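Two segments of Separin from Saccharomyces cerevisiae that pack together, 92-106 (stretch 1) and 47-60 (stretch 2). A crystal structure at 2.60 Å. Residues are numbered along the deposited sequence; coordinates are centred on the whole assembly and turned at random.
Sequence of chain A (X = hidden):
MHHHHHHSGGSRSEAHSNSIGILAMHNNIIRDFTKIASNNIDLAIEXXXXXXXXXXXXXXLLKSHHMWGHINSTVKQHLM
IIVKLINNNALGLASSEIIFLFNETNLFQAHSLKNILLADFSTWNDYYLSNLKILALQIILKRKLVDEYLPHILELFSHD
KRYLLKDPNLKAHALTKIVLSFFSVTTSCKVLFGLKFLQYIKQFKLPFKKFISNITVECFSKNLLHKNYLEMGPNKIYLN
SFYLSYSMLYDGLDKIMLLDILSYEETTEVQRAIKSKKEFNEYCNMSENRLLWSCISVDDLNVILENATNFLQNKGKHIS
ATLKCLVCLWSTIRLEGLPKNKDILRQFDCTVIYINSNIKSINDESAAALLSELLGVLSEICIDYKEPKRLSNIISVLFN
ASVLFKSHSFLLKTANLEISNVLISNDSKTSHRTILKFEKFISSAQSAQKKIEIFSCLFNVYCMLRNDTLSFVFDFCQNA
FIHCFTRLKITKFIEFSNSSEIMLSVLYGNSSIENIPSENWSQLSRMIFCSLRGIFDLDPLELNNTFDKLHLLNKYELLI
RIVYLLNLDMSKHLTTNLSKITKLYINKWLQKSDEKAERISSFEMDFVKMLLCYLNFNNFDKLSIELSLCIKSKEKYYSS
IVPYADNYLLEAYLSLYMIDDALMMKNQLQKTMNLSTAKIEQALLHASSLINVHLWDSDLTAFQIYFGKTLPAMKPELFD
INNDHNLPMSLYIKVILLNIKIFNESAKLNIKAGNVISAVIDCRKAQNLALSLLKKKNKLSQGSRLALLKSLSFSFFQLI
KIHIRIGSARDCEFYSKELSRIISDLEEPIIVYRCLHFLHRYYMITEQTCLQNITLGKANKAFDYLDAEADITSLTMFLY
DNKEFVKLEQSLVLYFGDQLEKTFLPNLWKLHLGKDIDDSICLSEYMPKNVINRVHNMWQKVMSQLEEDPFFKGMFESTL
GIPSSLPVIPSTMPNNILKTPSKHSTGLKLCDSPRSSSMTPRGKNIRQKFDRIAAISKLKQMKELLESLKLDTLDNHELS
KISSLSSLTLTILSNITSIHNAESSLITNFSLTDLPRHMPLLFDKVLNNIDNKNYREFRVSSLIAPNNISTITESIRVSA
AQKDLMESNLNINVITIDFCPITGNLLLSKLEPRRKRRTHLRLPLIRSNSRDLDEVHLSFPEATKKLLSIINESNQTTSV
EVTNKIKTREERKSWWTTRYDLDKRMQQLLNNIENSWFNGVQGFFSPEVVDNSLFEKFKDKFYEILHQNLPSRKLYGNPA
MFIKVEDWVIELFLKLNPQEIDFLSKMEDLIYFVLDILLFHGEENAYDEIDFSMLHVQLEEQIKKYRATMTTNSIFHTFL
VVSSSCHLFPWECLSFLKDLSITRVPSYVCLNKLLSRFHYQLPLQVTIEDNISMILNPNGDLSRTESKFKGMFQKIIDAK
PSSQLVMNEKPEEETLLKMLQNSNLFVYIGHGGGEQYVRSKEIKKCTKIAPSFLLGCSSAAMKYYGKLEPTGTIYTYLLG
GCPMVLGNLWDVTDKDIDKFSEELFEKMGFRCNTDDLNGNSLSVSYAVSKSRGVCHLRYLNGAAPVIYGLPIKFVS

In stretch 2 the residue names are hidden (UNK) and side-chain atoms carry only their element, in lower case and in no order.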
# COMPACT_ATOMS: atom_id res chain seq x y z
N GLY A 92 21.06 61.06 -33.79
CA GLY A 92 19.67 60.70 -33.77
C GLY A 92 19.55 59.22 -33.56
O GLY A 92 18.75 58.75 -32.80
N LEU A 93 20.39 58.48 -34.24
CA LEU A 93 20.40 57.06 -34.14
C LEU A 93 20.94 56.59 -32.82
O LEU A 93 20.48 55.62 -32.28
CB LEU A 93 21.28 56.52 -35.24
CG LEU A 93 20.65 55.60 -36.23
CD1 LEU A 93 21.68 55.25 -37.27
CD2 LEU A 93 20.24 54.35 -35.50
N ALA A 94 21.94 57.27 -32.31
CA ALA A 94 22.54 56.88 -31.08
C ALA A 94 21.56 57.02 -29.97
O ALA A 94 21.49 56.21 -29.10
CB ALA A 94 23.75 57.73 -30.80
N SER A 95 20.81 58.08 -30.01
CA SER A 95 19.79 58.36 -29.01
C SER A 95 18.74 57.24 -28.92
O SER A 95 18.40 56.75 -27.83
CB SER A 95 19.13 59.70 -29.32
OG SER A 95 18.32 60.13 -28.24
N SER A 96 18.22 56.80 -30.06
CA SER A 96 17.16 55.83 -29.97
C SER A 96 17.75 54.43 -29.71
O SER A 96 17.06 53.55 -29.21
CB SER A 96 16.27 55.88 -31.22
OG SER A 96 17.02 55.59 -32.37
N GLU A 97 19.04 54.26 -30.01
CA GLU A 97 19.76 53.06 -29.60
C GLU A 97 19.88 52.91 -28.08
O GLU A 97 19.82 51.80 -27.56
CB GLU A 97 21.17 53.03 -30.20
CG GLU A 97 21.21 52.55 -31.62
CD GLU A 97 20.82 51.11 -31.74
OE1 GLU A 97 20.90 50.37 -30.73
OE2 GLU A 97 20.43 50.71 -32.86
N ILE A 98 20.05 54.03 -27.38
CA ILE A 98 20.11 54.07 -25.92
C ILE A 98 18.79 53.59 -25.34
O ILE A 98 18.73 52.69 -24.49
CB ILE A 98 20.42 55.51 -25.41
CG1 ILE A 98 21.90 55.86 -25.64
CG2 ILE A 98 20.02 55.68 -23.95
CD1 ILE A 98 22.36 57.10 -24.91
N ILE A 99 17.71 54.22 -25.80
CA ILE A 99 16.35 53.84 -25.44
C ILE A 99 16.07 52.34 -25.72
O ILE A 99 15.52 51.65 -24.86
CB ILE A 99 15.35 54.76 -26.18
CG1 ILE A 99 15.45 56.15 -25.56
CG2 ILE A 99 13.93 54.23 -26.11
CD1 ILE A 99 14.81 57.27 -26.38
N PHE A 100 16.48 51.86 -26.89
CA PHE A 100 16.37 50.46 -27.28
C PHE A 100 17.09 49.55 -26.30
O PHE A 100 16.51 48.58 -25.81
CB PHE A 100 16.92 50.30 -28.70
CG PHE A 100 16.87 48.89 -29.24
CD1 PHE A 100 15.76 48.08 -29.03
CD2 PHE A 100 17.92 48.39 -30.01
CE1 PHE A 100 15.72 46.77 -29.56
CE2 PHE A 100 17.89 47.10 -30.54
CZ PHE A 100 16.78 46.29 -30.31
N LEU A 101 18.34 49.89 -25.98
CA LEU A 101 19.14 49.13 -25.03
C LEU A 101 18.43 49.02 -23.68
O LEU A 101 18.39 47.94 -23.04
CB LEU A 101 20.53 49.78 -24.86
CG LEU A 101 21.57 49.07 -23.98
CD1 LEU A 101 23.00 49.41 -24.41
CD2 LEU A 101 21.38 49.37 -22.48
N PHE A 102 17.86 50.14 -23.25
CA PHE A 102 17.21 50.20 -21.96
C PHE A 102 15.91 49.41 -21.94
O PHE A 102 15.64 48.69 -20.99
CB PHE A 102 16.93 51.63 -21.57
CG PHE A 102 16.37 51.79 -20.20
CD1 PHE A 102 17.20 51.93 -19.11
CD2 PHE A 102 14.99 51.81 -20.00
CE1 PHE A 102 16.68 52.09 -17.84
CE2 PHE A 102 14.46 51.98 -18.73
CZ PHE A 102 15.31 52.11 -17.65
N ASN A 103 15.13 49.56 -23.00
CA ASN A 103 13.83 48.92 -23.07
C ASN A 103 13.93 47.40 -23.10
O ASN A 103 13.08 46.71 -22.57
CB ASN A 103 13.05 49.43 -24.28
CG ASN A 103 12.45 50.78 -24.05
OD1 ASN A 103 12.33 51.24 -22.91
ND2 ASN A 103 12.06 51.44 -25.12
N GLU A 104 15.01 46.90 -23.68
CA GLU A 104 15.23 45.48 -23.83
C GLU A 104 15.76 44.84 -22.56
O GLU A 104 15.98 43.65 -22.55
CB GLU A 104 16.22 45.22 -24.96
CG GLU A 104 15.76 45.66 -26.31
CD GLU A 104 14.84 44.66 -26.95
OE1 GLU A 104 13.62 44.72 -26.70
OE2 GLU A 104 15.31 43.79 -27.71
N THR A 105 15.95 45.61 -21.50
CA THR A 105 16.68 45.09 -20.35
C THR A 105 16.07 45.54 -19.02
O THR A 105 16.69 45.38 -17.97
CB THR A 105 18.17 45.54 -20.39
OG1 THR A 105 18.26 46.97 -20.59
CG2 THR A 105 18.92 44.83 -21.52
N ASN A 106 14.86 46.09 -19.07
CA ASN A 106 14.21 46.65 -17.89
C ASN A 106 12.70 46.44 -17.92
O ASN A 106 12.10 46.42 -18.99
CB ASN A 106 14.48 48.17 -17.77
CG ASN A 106 15.97 48.52 -17.60
OD1 ASN A 106 16.48 48.56 -16.49
ND2 ASN A 106 16.65 48.79 -18.71
N UNK A 47 23.39 48.81 -42.75
CA UNK A 47 22.00 48.90 -42.30
C UNK A 47 21.89 48.52 -40.83
O UNK A 47 22.04 47.35 -40.47
c UNK A 47 19.62 48.21 -42.92
c UNK A 47 21.12 48.00 -43.17
o UNK A 47 18.85 47.28 -43.26
o UNK A 47 19.22 49.28 -42.40
N UNK A 48 21.61 49.51 -39.98
CA UNK A 48 21.62 49.33 -38.53
C UNK A 48 20.47 48.45 -38.07
O UNK A 48 20.53 47.82 -37.02
c UNK A 48 21.55 50.68 -37.78
c UNK A 48 20.21 51.35 -38.00
c UNK A 48 23.26 50.23 -35.96
c UNK A 48 21.82 50.51 -36.29
N UNK A 49 19.41 48.39 -38.88
CA UNK A 49 18.22 47.62 -38.55
C UNK A 49 18.55 46.12 -38.48
O UNK A 49 17.92 45.38 -37.73
c UNK A 49 16.71 49.36 -39.58
o UNK A 49 17.52 47.53 -40.89
c UNK A 49 17.09 47.88 -39.57
N UNK A 50 19.54 45.70 -39.25
CA UNK A 50 20.06 44.33 -39.18
C UNK A 50 20.64 44.03 -37.80
O UNK A 50 20.42 42.95 -37.23
o UNK A 50 20.60 44.25 -41.53
c UNK A 50 21.16 44.11 -40.22
c UNK A 50 21.76 42.73 -40.08
N UNK A 51 21.39 44.99 -37.28
CA UNK A 51 22.04 44.86 -35.99
C UNK A 51 20.98 44.77 -34.89
O UNK A 51 21.08 43.93 -33.98
c UNK A 51 23.46 46.10 -34.28
c UNK A 51 23.02 46.05 -35.73
c UNK A 51 24.23 45.95 -36.64
N UNK A 52 19.97 45.63 -35.00
CA UNK A 52 18.89 45.70 -34.02
C UNK A 52 18.17 44.37 -33.94
O UNK A 52 17.79 43.90 -32.86
c UNK A 52 18.49 48.14 -34.50
o UNK A 52 19.47 48.42 -33.78
c UNK A 52 17.88 46.77 -34.40
o UNK A 52 17.98 48.94 -35.29
N UNK A 53 17.94 43.80 -35.11
CA UNK A 53 17.32 42.51 -35.22
C UNK A 53 18.13 41.49 -34.44
O UNK A 53 17.59 40.81 -33.55
n UNK A 53 15.60 38.84 -37.05
c UNK A 53 14.57 39.67 -37.12
n UNK A 53 15.02 40.90 -37.00
c UNK A 53 16.75 39.57 -36.90
c UNK A 53 17.20 42.11 -36.68
c UNK A 53 16.39 40.87 -36.87
N UNK A 54 19.42 41.39 -34.75
CA UNK A 54 20.32 40.52 -34.01
C UNK A 54 20.29 40.85 -32.54
O UNK A 54 20.26 39.96 -31.71
o UNK A 54 21.73 40.37 -35.94
c UNK A 54 21.73 40.62 -34.55
N UNK A 55 20.28 42.13 -32.20
CA UNK A 55 20.21 42.53 -30.80
C UNK A 55 18.92 42.08 -30.10
O UNK A 55 18.95 41.44 -29.06
c UNK A 55 20.36 44.05 -30.69
c UNK A 55 22.48 43.94 -29.39
c UNK A 55 21.80 44.54 -30.64
c UNK A 55 21.89 46.08 -30.66
N UNK A 56 17.77 42.43 -30.67
CA UNK A 56 16.52 42.05 -30.08
C UNK A 56 16.34 40.53 -30.03
O UNK A 56 15.72 39.99 -29.12
c UNK A 56 14.04 42.20 -30.29
c UNK A 56 15.36 42.65 -30.84
n UNK A 56 13.55 42.91 -29.28
o UNK A 56 13.47 41.21 -30.74
N UNK A 57 16.88 39.85 -31.03
CA UNK A 57 16.80 38.41 -31.09
C UNK A 57 17.56 37.80 -29.90
O UNK A 57 17.05 36.92 -29.22
c UNK A 57 17.35 37.94 -32.43
o UNK A 57 17.53 36.56 -32.44
N UNK A 58 18.75 38.32 -29.62
CA UNK A 58 19.58 37.83 -28.53
C UNK A 58 19.04 38.23 -27.14
O UNK A 58 19.00 37.40 -26.24
c UNK A 58 21.89 37.80 -27.54
c UNK A 58 21.67 37.90 -29.99
c UNK A 58 22.85 38.79 -30.48
c UNK A 58 21.05 38.35 -28.66
N UNK A 59 18.63 39.49 -26.98
CA UNK A 59 18.07 39.94 -25.71
C UNK A 59 16.85 39.09 -25.33
O UNK A 59 16.62 38.83 -24.16
c UNK A 59 20.56 43.46 -24.37
c UNK A 59 17.65 41.41 -25.77
c UNK A 59 18.75 42.45 -25.63
c UNK A 59 20.73 44.39 -25.38
c UNK A 59 19.92 44.37 -26.49
o UNK A 59 21.71 45.37 -25.28
c UNK A 59 19.57 42.50 -24.50
c UNK A 59 18.94 43.42 -26.61
N UNK A 60 16.08 38.67 -26.33
CA UNK A 60 14.88 37.87 -26.10
C UNK A 60 15.17 36.46 -25.67
O UNK A 60 14.52 35.93 -24.77
o UNK A 60 13.34 39.01 -27.50
c UNK A 60 14.05 37.81 -27.36

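Position 47 carries two carbons, the second bearing two oxygens, and lies out of reach of stretch 1: a short carboxylate, D47. Position 48 has four carbons forked at the first, with one arm two carbons long; one carbon lies 3.9 Å from L93 CD2 and another 3.7 Å from E97 OE2. This is I48, and the atoms are CG2 and CG1 respectively. Positions 49 and 50 each show one carbon bearing an oxygen and a carbon, the threonine pattern, and neither touches stretch 1: T49, whose CA-to-CB bond points away, and T50. Position 51, one carbon bearing two more, is V51, also without contact.

At position 52 two carbons end in two oxygens, one of them 2.6 Å from E97 OE2. A two-carbon chain whose second carbon carries two oxygens is D52, and the close atom is OD1. Two acidic groups this near are like charges that would repel if both were ionised; the coordinates do not settle a proton between them. D52 O also sits 3.6 Å from F100 CZ, at the ring edge.

Position 53, one carbon then a five-membered ring of three carbons and two nitrogens, touches nothing on stretch 1: H53, whose CA-to-CB bond points away. Position 54, one carbon and one oxygen without contact, is S54. Position 55 has four carbons forked at the second, and its CB packs 3.9 Å from F100 CE2: L55.

Position 56 has two carbons, the second carrying one oxygen and one nitrogen; the nitrogen lies 2.5 Å from E104 OE2, and CB meets the F100 ring edge, 3.9 Å from F100 CZ. This is N56. Its ND2 donates to E104 OE2, but the 128° angle at the hydrogen makes the bond weak despite its shortness. Position 57, one carbon and one oxygen, is contact-free S57, whose CA-to-CB bond points away. Position 58, four carbons forked at the first with one longer arm, is I58, free of contact.

Position 59 shows one carbon, then a six-carbon ring bearing one oxygen. E104 CB lies over one ring face, 25° off the normal, a CH-pi contact; ring carbon and oxygen also meet T105 and L101. This is Y59: T105 CG2 approaches Y59 CE1 to 3.6 Å, and L101 CG lies 3.9 Å from Y59 OH. Position 60, one carbon and one oxygen, is S60.

The helices run nearly parallel, at 17°, with axes 11.2 Å apart at closest approach, so side chains must bridge the gap. I48, D52, L55, N56 and Y59 do so, burying 492 Å² in total with their partners. Y59 gives the largest share, 93 Å², against L101 near the end of helix 92-103 and E104 and T105 just beyond it.

Stretch 2 (47-60) DITTVDHSLNSIYS
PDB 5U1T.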